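Local coordinates for ATP binding motif-containing protein PilF (Thermus thermophilus, PDB 5IT5) that binds ATP and probably hydrolyses it, as the core region of the hexameric motor PilB of type IV pilus assembly, at residues A[4-9]-A[43-48]; A[22-27]-A[100-105]; A[108-113]-A[178-183]; A[169-174]-A[197-202]. All blocks are in the same frame, centred on the assembly; numbering follows the deposited sequence.

Contact 1. Residues A[4-9]-A[43-48]; sequences QKFVKQ and PYSTLP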
# COMPACT_ATOMS: atom_id res chain seq x y z
N GLN A 4 -17.67 38.76 -40.20
CA GLN A 4 -19.01 38.69 -39.62
C GLN A 4 -20.03 38.24 -40.64
O GLN A 4 -20.94 37.49 -40.28
CB GLN A 4 -19.43 40.03 -39.02
CG GLN A 4 -18.47 40.54 -37.97
CD GLN A 4 -19.00 41.75 -37.21
OE1 GLN A 4 -19.13 42.84 -37.78
NE2 GLN A 4 -19.27 41.57 -35.92
N LYS A 5 -19.88 38.67 -41.89
CA LYS A 5 -20.81 38.28 -42.94
C LYS A 5 -20.72 36.76 -43.08
O LYS A 5 -21.73 36.07 -42.99
CB LYS A 5 -20.50 39.04 -44.26
CG LYS A 5 -20.74 38.36 -45.59
CD LYS A 5 -22.05 37.68 -45.97
CE LYS A 5 -21.85 36.85 -47.25
NZ LYS A 5 -20.88 35.67 -46.89
N PHE A 6 -19.49 36.23 -43.20
CA PHE A 6 -19.32 34.82 -43.53
C PHE A 6 -19.96 33.88 -42.51
O PHE A 6 -20.67 32.95 -42.89
CB PHE A 6 -17.85 34.50 -43.68
CG PHE A 6 -17.59 33.05 -43.90
CD1 PHE A 6 -17.80 32.47 -45.14
CD2 PHE A 6 -17.17 32.25 -42.85
CE1 PHE A 6 -17.58 31.13 -45.34
CE2 PHE A 6 -16.95 30.92 -43.03
CZ PHE A 6 -17.14 30.35 -44.27
N VAL A 7 -19.72 34.15 -41.23
CA VAL A 7 -20.30 33.38 -40.13
C VAL A 7 -21.84 33.42 -40.13
O VAL A 7 -22.49 32.44 -39.76
CB VAL A 7 -19.79 33.88 -38.76
CG1 VAL A 7 -20.27 32.97 -37.65
CG2 VAL A 7 -18.28 33.98 -38.76
N LYS A 8 -22.42 34.54 -40.55
CA LYS A 8 -23.87 34.65 -40.67
C LYS A 8 -24.41 33.79 -41.80
O LYS A 8 -25.46 33.16 -41.65
CB LYS A 8 -24.29 36.11 -40.90
CG LYS A 8 -24.75 36.86 -39.65
CD LYS A 8 -23.62 36.92 -38.61
CE LYS A 8 -23.91 37.93 -37.50
NZ LYS A 8 -22.74 38.00 -36.55
N GLN A 9 -23.70 33.76 -42.92
CA GLN A 9 -24.15 33.04 -44.12
C GLN A 9 -24.07 31.54 -43.92
O GLN A 9 -25.02 30.82 -44.25
CB GLN A 9 -23.34 33.43 -45.36
CG GLN A 9 -24.10 34.25 -46.37
CD GLN A 9 -25.46 33.65 -46.72
OE1 GLN A 9 -25.56 32.47 -47.08
NE2 GLN A 9 -26.52 34.46 -46.57
N PRO A 43 -18.42 19.84 -49.40
CA PRO A 43 -17.72 21.12 -49.60
C PRO A 43 -18.67 22.29 -49.40
O PRO A 43 -19.80 22.18 -49.87
CB PRO A 43 -17.27 21.05 -51.05
CG PRO A 43 -17.30 19.62 -51.40
CD PRO A 43 -18.36 18.98 -50.58
N TYR A 44 -18.26 23.37 -48.75
CA TYR A 44 -19.11 24.56 -48.73
C TYR A 44 -18.43 25.75 -49.37
O TYR A 44 -18.90 26.29 -50.34
CB TYR A 44 -19.54 24.93 -47.31
CG TYR A 44 -20.24 26.27 -47.18
CD1 TYR A 44 -21.61 26.39 -47.40
CD2 TYR A 44 -19.54 27.41 -46.80
CE1 TYR A 44 -22.24 27.60 -47.26
CE2 TYR A 44 -20.16 28.63 -46.68
CZ TYR A 44 -21.52 28.71 -46.91
OH TYR A 44 -22.15 29.92 -46.77
N SER A 45 -17.30 26.16 -48.81
CA SER A 45 -16.62 27.33 -49.30
C SER A 45 -15.12 27.13 -49.19
O SER A 45 -14.65 26.27 -48.45
CB SER A 45 -17.05 28.55 -48.49
OG SER A 45 -16.36 29.72 -48.85
N THR A 46 -14.36 27.92 -49.94
CA THR A 46 -12.92 28.03 -49.69
C THR A 46 -12.58 29.49 -49.42
O THR A 46 -13.10 30.39 -50.07
CB THR A 46 -12.10 27.49 -50.86
OG1 THR A 46 -12.50 26.15 -51.14
CG2 THR A 46 -10.62 27.51 -50.52
N LEU A 47 -11.72 29.73 -48.43
CA LEU A 47 -11.38 31.09 -48.04
C LEU A 47 -9.89 31.28 -48.18
O LEU A 47 -9.14 30.31 -48.13
CB LEU A 47 -11.79 31.38 -46.60
CG LEU A 47 -13.24 31.73 -46.29
CD1 LEU A 47 -14.18 30.66 -46.75
CD2 LEU A 47 -13.40 31.95 -44.78
N PRO A 48 -9.45 32.54 -48.37
CA PRO A 48 -8.02 32.86 -48.35
C PRO A 48 -7.42 32.62 -46.95
O PRO A 48 -8.02 33.02 -45.94
CB PRO A 48 -7.99 34.35 -48.71
CG PRO A 48 -9.33 34.64 -49.35
CD PRO A 48 -10.29 33.71 -48.70
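Phe6 on helix 2-17 packs against Tyr44, Ser45 and Leu47 of strand 40-48, at one edge of the antiparallel sheet that forms the N-terminal domain of this ATPase piece. Helix segment and strand segment run antiparallel, at 174°, with their axes 11.5 Å apart. A classic beta bulge shapes the strand here. Tyr44 and Ser45 both face Val33 of strand 30-37, and both turn their side chains toward the helix. No hydrogen bond crosses the contact.

The Phe6 ring is the hub. CG stands anti to the backbone N (chi1 175°), which carries the ring across to the strand. Leu47 comes from the opposite direction and sets CD2 over the middle of one ring face, 4.0 Å from the centroid and 9° off the normal. This is a CH-pi contact. The other methyl, Leu47 CD1, lies 3.7 Å from Phe6 CE1. Tyr44 slides past Phe6. Phe6 CE1 meets the rim of the Tyr44 ring, roughly level with it, and lies 3.8 Å from Tyr44 CE2. Ser45 OG comes in obliquely, 4.0 Å from Phe6 CE1. An alanine at Phe6 would remove the ring and is likely to leave Leu47 CD2 with no ring to cover and a gap beside Tyr44 CE2.

Val33 also touches Phe6, and Val55 of helix 52-63 backs Leu47. Tyr44 reaches further along helix 2-17 to Val10 and Glu13. Its hydroxyl ends beside the helix backbone, with Tyr44 OH 3.8 Å from Gln9 C.

Contact 2. Residues A[22-27]-A[100-105]; sequences IHIEPR and EKAVMR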
# COMPACT_ATOMS: atom_id res chain seq x y z
N ILE A 22 -20.73 22.47 -38.81
CA ILE A 22 -19.94 23.37 -39.65
C ILE A 22 -18.45 23.31 -39.19
O ILE A 22 -18.12 23.51 -38.04
CB ILE A 22 -20.42 24.83 -39.53
CG1 ILE A 22 -21.94 24.92 -39.76
CG2 ILE A 22 -19.63 25.72 -40.49
CD1 ILE A 22 -22.52 26.31 -39.47
N HIS A 23 -17.61 23.08 -40.18
CA HIS A 23 -16.23 22.66 -40.16
C HIS A 23 -15.48 23.82 -40.80
O HIS A 23 -15.57 23.99 -42.01
CB HIS A 23 -16.21 21.31 -40.92
CG HIS A 23 -16.39 20.13 -40.01
ND1 HIS A 23 -15.90 20.15 -38.74
CD2 HIS A 23 -17.38 19.18 -39.99
CE1 HIS A 23 -16.33 19.09 -38.07
NE2 HIS A 23 -17.26 18.51 -38.80
N ILE A 24 -14.88 24.71 -40.01
CA ILE A 24 -14.00 25.73 -40.59
C ILE A 24 -12.54 25.29 -40.37
O ILE A 24 -12.05 25.30 -39.23
CB ILE A 24 -14.26 27.13 -39.96
CG1 ILE A 24 -15.68 27.60 -40.30
CG2 ILE A 24 -13.21 28.15 -40.44
CD1 ILE A 24 -16.36 28.34 -39.18
N GLU A 25 -11.85 24.90 -41.46
CA GLU A 25 -10.57 24.18 -41.35
C GLU A 25 -9.41 24.80 -42.13
O GLU A 25 -9.40 24.77 -43.36
CB GLU A 25 -10.72 22.74 -41.83
CG GLU A 25 -12.07 22.11 -41.52
CD GLU A 25 -12.31 20.80 -42.28
OE1 GLU A 25 -12.91 20.83 -43.37
OE2 GLU A 25 -11.88 19.74 -41.77
N PRO A 26 -8.41 25.32 -41.41
CA PRO A 26 -7.23 25.88 -42.07
C PRO A 26 -6.39 24.78 -42.69
O PRO A 26 -6.22 23.71 -42.10
CB PRO A 26 -6.49 26.57 -40.93
CG PRO A 26 -6.89 25.82 -39.73
CD PRO A 26 -8.32 25.41 -39.95
N ARG A 27 -5.88 25.07 -43.88
CA ARG A 27 -5.15 24.12 -44.68
C ARG A 27 -3.83 24.75 -45.08
O ARG A 27 -3.54 25.89 -44.70
CB ARG A 27 -5.93 23.73 -45.92
CG ARG A 27 -6.28 22.27 -46.01
CD ARG A 27 -6.95 21.79 -44.72
NE ARG A 27 -7.45 20.42 -44.87
CZ ARG A 27 -8.25 19.80 -44.00
NH1 ARG A 27 -8.66 20.43 -42.91
NH2 ARG A 27 -8.64 18.55 -44.24
N GLU A 100 -6.11 27.65 -36.16
CA GLU A 100 -7.15 26.98 -35.38
C GLU A 100 -8.34 26.54 -36.23
O GLU A 100 -8.85 27.30 -37.07
CB GLU A 100 -7.63 27.88 -34.24
CG GLU A 100 -6.51 28.52 -33.45
CD GLU A 100 -7.02 29.30 -32.25
OE1 GLU A 100 -7.42 28.65 -31.27
OE2 GLU A 100 -7.03 30.55 -32.29
N LYS A 101 -8.76 25.29 -36.02
CA LYS A 101 -9.95 24.76 -36.67
C LYS A 101 -11.16 24.98 -35.78
O LYS A 101 -11.11 24.72 -34.58
CB LYS A 101 -9.82 23.27 -36.98
CG LYS A 101 -11.14 22.67 -37.40
CD LYS A 101 -11.07 21.23 -37.83
CE LYS A 101 -12.45 20.75 -38.29
NZ LYS A 101 -12.48 19.34 -38.78
N ALA A 102 -12.25 25.45 -36.36
CA ALA A 102 -13.44 25.74 -35.59
C ALA A 102 -14.55 24.83 -36.07
O ALA A 102 -14.73 24.66 -37.29
CB ALA A 102 -13.84 27.20 -35.72
N VAL A 103 -15.29 24.25 -35.13
CA VAL A 103 -16.45 23.43 -35.45
C VAL A 103 -17.69 23.89 -34.71
O VAL A 103 -17.69 23.96 -33.48
CB VAL A 103 -16.20 21.96 -35.11
CG1 VAL A 103 -17.48 21.13 -35.30
CG2 VAL A 103 -15.04 21.44 -35.96
N MET A 104 -18.74 24.21 -35.46
CA MET A 104 -20.00 24.65 -34.88
C MET A 104 -21.06 23.58 -35.05
O MET A 104 -21.44 23.24 -36.17
CB MET A 104 -20.49 25.95 -35.53
CG MET A 104 -19.45 27.04 -35.54
SD MET A 104 -20.02 28.52 -36.35
CE MET A 104 -20.38 29.53 -34.92
N ARG A 105 -21.53 23.05 -33.93
CA ARG A 105 -22.60 22.06 -34.00
C ARG A 105 -23.96 22.73 -33.82
O ARG A 105 -24.18 23.47 -32.86
CB ARG A 105 -22.39 20.97 -32.95
CG ARG A 105 -23.38 19.83 -33.05
CD ARG A 105 -22.72 18.48 -32.78
NE ARG A 105 -23.46 17.41 -33.43
CZ ARG A 105 -22.95 16.21 -33.73
NH1 ARG A 105 -21.68 15.92 -33.45
NH2 ARG A 105 -23.71 15.30 -34.33
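Ile22 to Ile24 pair with Ala102 to Met104 as neighbouring antiparallel strands, 19-26 and 99-107, in the middle of the N-terminal sheet. Ile22 with Met104 and Ile24 with Ala102 are hydrogen-bonded pairs; His23 with Val103 is the non-hydrogen-bonded pair between them. Each hydrogen-bonded pair closes with two bonds. Ile24 N to Ala102 O is 2.7 Å.

The apolar, closely packed face carries Ile22, Ile24, Ala102 and Met104. Ile22 CB and Met104 CB are 4.2 Å apart, and Ile24 CB lies 4.3 Å from Ala102 CB. Helices 2-17 and 52-63 of the same chain cover this face, with Ile11 on Ile22 and Met104, and Ile56 on Ala102.

The other side is polar and is buried by the second subunit. Val103 CG2 sits at the edge of the His23 ring, 3.2 Å from His23 ND1. His23 NE2 bonds Asp206 of the second subunit. Glu25 and Lys101 run side by side in the same direction. Glu25 OE2 also bonds Asn183 of that subunit, and Lys101 NZ bonds its Asn167. Within the chain, Arg34 and Gln32 hold Glu25 OE1. Arg27 NH1 is the weak third member of a salt-bridge network on OE2. The fully extended Lys101 chain makes the stronger link: NZ forms a salt bridge with Glu25 OE2 at 3.1 Å, from above the carboxylate plane.

Contact 3. Residues A[108-113]-A[178-183]; sequences KKASDI and EIPGIN. With ATP (adenosine-5'-triphosphate), chain H.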
# COMPACT_ATOMS: atom_id res chain seq x y z
N LYS A 108 -30.54 20.58 -31.98
CA LYS A 108 -31.99 20.46 -32.15
C LYS A 108 -32.76 21.01 -30.95
O LYS A 108 -32.17 21.31 -29.90
CB LYS A 108 -32.39 19.00 -32.36
CG LYS A 108 -31.80 18.35 -33.59
CD LYS A 108 -32.40 18.90 -34.86
CE LYS A 108 -31.95 18.10 -36.08
NZ LYS A 108 -32.58 18.60 -37.33
N LYS A 109 -34.08 21.12 -31.12
CA LYS A 109 -35.00 21.61 -30.09
C LYS A 109 -36.00 20.51 -29.77
O LYS A 109 -36.10 19.52 -30.50
CB LYS A 109 -35.76 22.85 -30.57
CG LYS A 109 -34.92 23.99 -31.15
CD LYS A 109 -35.81 24.99 -31.91
CE LYS A 109 -34.98 26.12 -32.51
NZ LYS A 109 -34.25 26.91 -31.46
N ALA A 110 -36.78 20.71 -28.71
CA ALA A 110 -37.83 19.76 -28.36
C ALA A 110 -38.86 19.66 -29.48
O ALA A 110 -39.46 18.61 -29.70
CB ALA A 110 -38.51 20.16 -27.05
N SER A 111 -39.04 20.75 -30.21
CA SER A 111 -39.97 20.78 -31.32
C SER A 111 -39.61 19.75 -32.38
O SER A 111 -40.48 19.26 -33.11
CB SER A 111 -40.00 22.16 -31.96
OG SER A 111 -39.72 23.15 -30.98
N ASP A 112 -38.32 19.44 -32.48
CA ASP A 112 -37.84 18.55 -33.53
C ASP A 112 -38.07 17.07 -33.21
O ASP A 112 -37.93 16.22 -34.09
CB ASP A 112 -36.35 18.80 -33.78
CG ASP A 112 -36.08 20.17 -34.38
OD1 ASP A 112 -36.84 20.58 -35.30
OD2 ASP A 112 -35.12 20.83 -33.93
N ILE A 113 -38.42 16.75 -31.96
CA ILE A 113 -38.57 15.34 -31.57
C ILE A 113 -39.85 14.78 -32.11
O ILE A 113 -40.91 15.35 -31.89
CB ILE A 113 -38.60 15.17 -30.04
CG1 ILE A 113 -37.34 15.74 -29.43
CG2 ILE A 113 -38.79 13.70 -29.61
CD1 ILE A 113 -37.63 16.21 -28.08
N GLU A 178 -33.80 21.18 -23.73
CA GLU A 178 -34.73 21.08 -22.63
C GLU A 178 -36.09 20.57 -23.09
O GLU A 178 -36.54 20.86 -24.20
CB GLU A 178 -34.86 22.44 -21.98
CG GLU A 178 -33.67 23.31 -22.26
CD GLU A 178 -33.83 24.68 -21.66
OE1 GLU A 178 -33.10 24.99 -20.68
OE2 GLU A 178 -34.68 25.46 -22.15
N ILE A 179 -36.75 19.79 -22.23
CA ILE A 179 -38.02 19.17 -22.59
C ILE A 179 -39.08 19.39 -21.52
O ILE A 179 -38.87 19.08 -20.35
CB ILE A 179 -37.83 17.68 -22.85
CG1 ILE A 179 -37.03 17.51 -24.14
CG2 ILE A 179 -39.18 16.96 -22.92
CD1 ILE A 179 -37.19 16.16 -24.74
N PRO A 180 -40.23 19.96 -21.92
CA PRO A 180 -41.28 20.27 -20.95
C PRO A 180 -41.87 19.01 -20.32
O PRO A 180 -42.10 18.02 -21.03
CB PRO A 180 -42.33 21.02 -21.78
CG PRO A 180 -42.03 20.65 -23.22
CD PRO A 180 -40.56 20.45 -23.28
N GLY A 181 -42.09 19.06 -19.01
CA GLY A 181 -42.77 17.99 -18.30
C GLY A 181 -41.86 16.98 -17.63
O GLY A 181 -42.34 16.03 -17.02
N ILE A 182 -40.55 17.19 -17.75
CA ILE A 182 -39.54 16.28 -17.20
C ILE A 182 -38.42 17.05 -16.52
O ILE A 182 -38.14 18.20 -16.85
CB ILE A 182 -38.92 15.35 -18.29
CG1 ILE A 182 -38.00 16.14 -19.22
CG2 ILE A 182 -40.01 14.63 -19.09
CD1 ILE A 182 -37.37 15.28 -20.26
N ASN A 183 -37.76 16.41 -15.56
CA ASN A 183 -36.64 17.05 -14.87
C ASN A 183 -35.29 16.62 -15.47
O ASN A 183 -35.09 15.42 -15.73
CB ASN A 183 -36.70 16.72 -13.37
CG ASN A 183 -38.00 17.16 -12.72
OD1 ASN A 183 -38.24 18.35 -12.51
ND2 ASN A 183 -38.85 16.20 -12.39
PG ATP H . -27.72 10.81 -28.52
O1G ATP H . -27.05 9.89 -27.60
O2G ATP H . -29.05 11.25 -28.01
O3G ATP H . -26.95 11.91 -29.08
PB ATP H . -27.53 9.71 -31.19
O1B ATP H . -26.34 10.52 -31.28
O2B ATP H . -27.36 8.35 -31.51
O3B ATP H . -28.12 9.83 -29.74
PA ATP H . -29.51 11.45 -32.38
O1A ATP H . -29.06 12.68 -31.80
O2A ATP H . -30.78 10.99 -31.99
O3A ATP H . -28.52 10.25 -32.27
O5' ATP H . -29.54 11.62 -33.89
C5' ATP H . -28.96 12.75 -34.50
C4' ATP H . -29.67 13.30 -35.71
O4' ATP H . -30.21 12.30 -36.50
C3' ATP H . -30.84 14.16 -35.41
O3' ATP H . -30.43 15.49 -35.28
C2' ATP H . -31.67 14.05 -36.64
O2' ATP H . -31.24 14.98 -37.61
C1' ATP H . -31.37 12.70 -37.16
N9 ATP H . -32.38 11.73 -36.78
C8 ATP H . -32.48 11.14 -35.61
N7 ATP H . -33.46 10.27 -35.60
C5 ATP H . -34.00 10.30 -36.79
C6 ATP H . -35.09 9.62 -37.46
N6 ATP H . -35.85 8.73 -36.84
N1 ATP H . -35.33 9.91 -38.71
C2 ATP H . -34.62 10.80 -39.36
N3 ATP H . -33.61 11.46 -38.83
C4 ATP H . -33.27 11.25 -37.56
O HOH W 1 -35.47 22.36 -26.57
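A single water, rather than a direct hydrogen bond, joins Ala110 to Glu178 across this meeting of two loops in the P-loop ATPase region. It accepts from Ala110 N and donates to Glu178 O, each at 3.0 Å. The 108-113 loop leads from the N-terminal sheet toward the nucleotide-binding domain, and 178-183 belongs to that domain.

Direct contact is small and apolar. Ala110 CB rests 3.5 Å from Glu178 O and also touches Ile179 and Pro180. Ile113 and Ile179 reach toward each other tip to tip, CD1 to CD1 at 3.4 Å. Phe155 of helix 150-161 packs on both. That helix starts at the P-loop, whose backbone amides bind the ATP phosphates.

Lys108 lines the ATP pocket. Its chain bends at chi2 (-70°) and runs past the ribose, with CE 3.1 Å from ATP O3'. NZ continues to a long, weak ion pair with Asp18. With a glycine here, the ribose would probably lose its aliphatic flank and Asp18 this charged partner.

Lys109, just before the 3-10 turn 110-112, is tied to its end. Asp112 N bonds Lys109 O. Lys109 N bonds Asp112 OD2 at 3.0 Å, on its anti side but tilted out of the carboxylate plane.

Contact 4. Residues A[169-174]-A[197-202]; sequences QTIEDP and RALRAF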
# COMPACT_ATOMS: atom_id res chain seq x y z
N GLN A 169 -36.99 11.89 -14.53
CA GLN A 169 -35.71 12.49 -14.15
C GLN A 169 -34.63 11.93 -15.06
O GLN A 169 -34.62 10.74 -15.37
CB GLN A 169 -35.38 12.19 -12.68
CG GLN A 169 -34.05 12.71 -12.21
CD GLN A 169 -34.00 14.22 -12.18
OE1 GLN A 169 -34.76 14.86 -11.46
NE2 GLN A 169 -33.08 14.81 -12.95
N THR A 170 -33.72 12.79 -15.46
CA THR A 170 -32.78 12.51 -16.52
C THR A 170 -31.36 12.90 -16.09
O THR A 170 -31.17 13.88 -15.35
CB THR A 170 -33.21 13.27 -17.82
OG1 THR A 170 -33.95 12.39 -18.68
CG2 THR A 170 -32.06 13.80 -18.56
N ILE A 171 -30.37 12.11 -16.51
CA ILE A 171 -28.96 12.47 -16.39
C ILE A 171 -28.34 12.44 -17.80
O ILE A 171 -28.43 11.44 -18.53
CB ILE A 171 -28.21 11.54 -15.39
CG1 ILE A 171 -26.80 12.07 -15.14
CG2 ILE A 171 -28.26 10.06 -15.82
CD1 ILE A 171 -26.78 13.46 -14.60
N GLU A 172 -27.77 13.57 -18.21
CA GLU A 172 -27.28 13.74 -19.59
C GLU A 172 -25.91 14.43 -19.63
O GLU A 172 -25.61 15.28 -18.79
CB GLU A 172 -28.25 14.57 -20.44
CG GLU A 172 -29.54 13.89 -20.81
CD GLU A 172 -30.44 14.81 -21.66
OE1 GLU A 172 -30.20 14.96 -22.88
OE2 GLU A 172 -31.38 15.41 -21.09
N ASP A 173 -25.08 14.08 -20.61
CA ASP A 173 -23.76 14.68 -20.72
C ASP A 173 -23.37 15.04 -22.16
O ASP A 173 -22.81 14.22 -22.88
CB ASP A 173 -22.71 13.74 -20.11
CG ASP A 173 -21.28 14.21 -20.37
OD1 ASP A 173 -21.03 15.43 -20.30
OD2 ASP A 173 -20.43 13.35 -20.67
N PRO A 174 -23.70 16.26 -22.60
CA PRO A 174 -24.39 17.35 -21.91
C PRO A 174 -25.90 17.20 -22.03
O PRO A 174 -26.34 16.29 -22.75
CB PRO A 174 -23.94 18.57 -22.68
CG PRO A 174 -23.94 18.05 -24.11
CD PRO A 174 -23.49 16.60 -24.02
N ARG A 197 -22.83 9.33 -9.71
CA ARG A 197 -23.17 10.09 -8.51
C ARG A 197 -24.58 10.68 -8.56
O ARG A 197 -25.24 10.86 -7.54
CB ARG A 197 -22.17 11.21 -8.29
CG ARG A 197 -22.38 11.89 -6.96
CD ARG A 197 -21.34 12.96 -6.72
NE ARG A 197 -21.62 13.68 -5.49
CZ ARG A 197 -21.31 13.25 -4.28
NH1 ARG A 197 -20.70 12.08 -4.13
NH2 ARG A 197 -21.62 14.00 -3.23
N ALA A 198 -25.03 11.00 -9.76
CA ALA A 198 -26.36 11.54 -9.92
C ALA A 198 -27.37 10.40 -9.84
O ALA A 198 -28.46 10.56 -9.31
CB ALA A 198 -26.47 12.26 -11.22
N LEU A 199 -26.99 9.24 -10.37
CA LEU A 199 -27.89 8.10 -10.35
C LEU A 199 -28.25 7.72 -8.91
O LEU A 199 -29.43 7.53 -8.61
CB LEU A 199 -27.27 6.91 -11.08
CG LEU A 199 -28.24 6.32 -12.10
CD1 LEU A 199 -28.89 7.47 -12.88
CD2 LEU A 199 -27.55 5.33 -13.03
N ARG A 200 -27.25 7.65 -8.04
CA ARG A 200 -27.49 7.37 -6.63
C ARG A 200 -28.43 8.38 -6.01
O ARG A 200 -29.23 8.03 -5.16
CB ARG A 200 -26.17 7.34 -5.83
CG ARG A 200 -25.46 6.02 -5.94
CD ARG A 200 -24.16 5.98 -5.18
NE ARG A 200 -23.03 5.75 -6.08
CZ ARG A 200 -22.17 6.70 -6.45
NH1 ARG A 200 -22.29 7.94 -5.99
NH2 ARG A 200 -21.18 6.40 -7.29
N ALA A 201 -28.33 9.63 -6.45
CA ALA A 201 -29.17 10.68 -5.90
C ALA A 201 -30.61 10.51 -6.38
O ALA A 201 -31.55 10.74 -5.62
CB ALA A 201 -28.64 12.04 -6.29
N PHE A 202 -30.78 10.06 -7.62
CA PHE A 202 -32.12 9.88 -8.20
C PHE A 202 -32.96 8.90 -7.39
O PHE A 202 -34.18 9.03 -7.33
CB PHE A 202 -32.03 9.39 -9.65
CG PHE A 202 -31.51 10.42 -10.62
CD1 PHE A 202 -31.19 11.70 -10.18
CD2 PHE A 202 -31.35 10.12 -11.96
CE1 PHE A 202 -30.72 12.66 -11.04
CE2 PHE A 202 -30.88 11.08 -12.85
CZ PHE A 202 -30.56 12.35 -12.39
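Phe202 of helix 195-202 lies against Gln169, Thr170 and Ile171 of strand 168-172, in the alpha/beta core of the nucleotide-binding domain. The helix and strand segments are antiparallel, at 174°, as expected for a helix in a beta-alpha-beta crossover between parallel strands.

One CH-pi contact stands out. Gln169 CG sits over the centre of the Phe202 ring, 3.4 Å from the centroid and 6° off the normal. The opposite ring face has Ala198 O of its own helix near the rim. Gln169 can do this because CG is anti to the backbone N and the chain then bends at chi2. Its amide plane is turned 40° from the ring.

The apolar contacts centre on Ile171. Its CD1 meets Ala198 CB at 3.6 Å. Its CG2 touches Leu199 CD1, and its CB lies 3.7 Å from Phe202 CE2. Beside it, Phe202 CZ comes obliquely to Thr170 O.

No hydrogen bond crosses the contact. Within the strand, Gln169 NE2 bonds Thr170 O at 3.2 Å, which fixes the turn of the amide.

Strand 168-172 lies between 183-186 and 209-212. Helix 195-202 passes over it on the way from the first of these to the second. Leu199 also packs on helix 218-230, and Leu94 of the third subunit touches both Gln169 and Phe202.

Overall arrangement
Contacts 2 and 4 are buried, contact 1 lies at the surface, and contact 3 is partly buried. Contacts 1 and 2 serve the same N-terminal sheet: contact 1 packs a helix on its edge strand, and contact 2 pairs two inner strands. Contact 4 belongs to the nucleotide-binding domain. The segments 100-105 and 108-113 nearly join, so the chain runs from contact 2 straight to contact 3 beside ATP. Contacts 3 and 4 touch where Asn183 meets Gln169. Packing on ring faces marks contacts 1 and 4, a water bridge contact 3, and salt bridges contact 2. Contacts 2, 3 and 4 all reach a neighbouring subunit, contact 1 none.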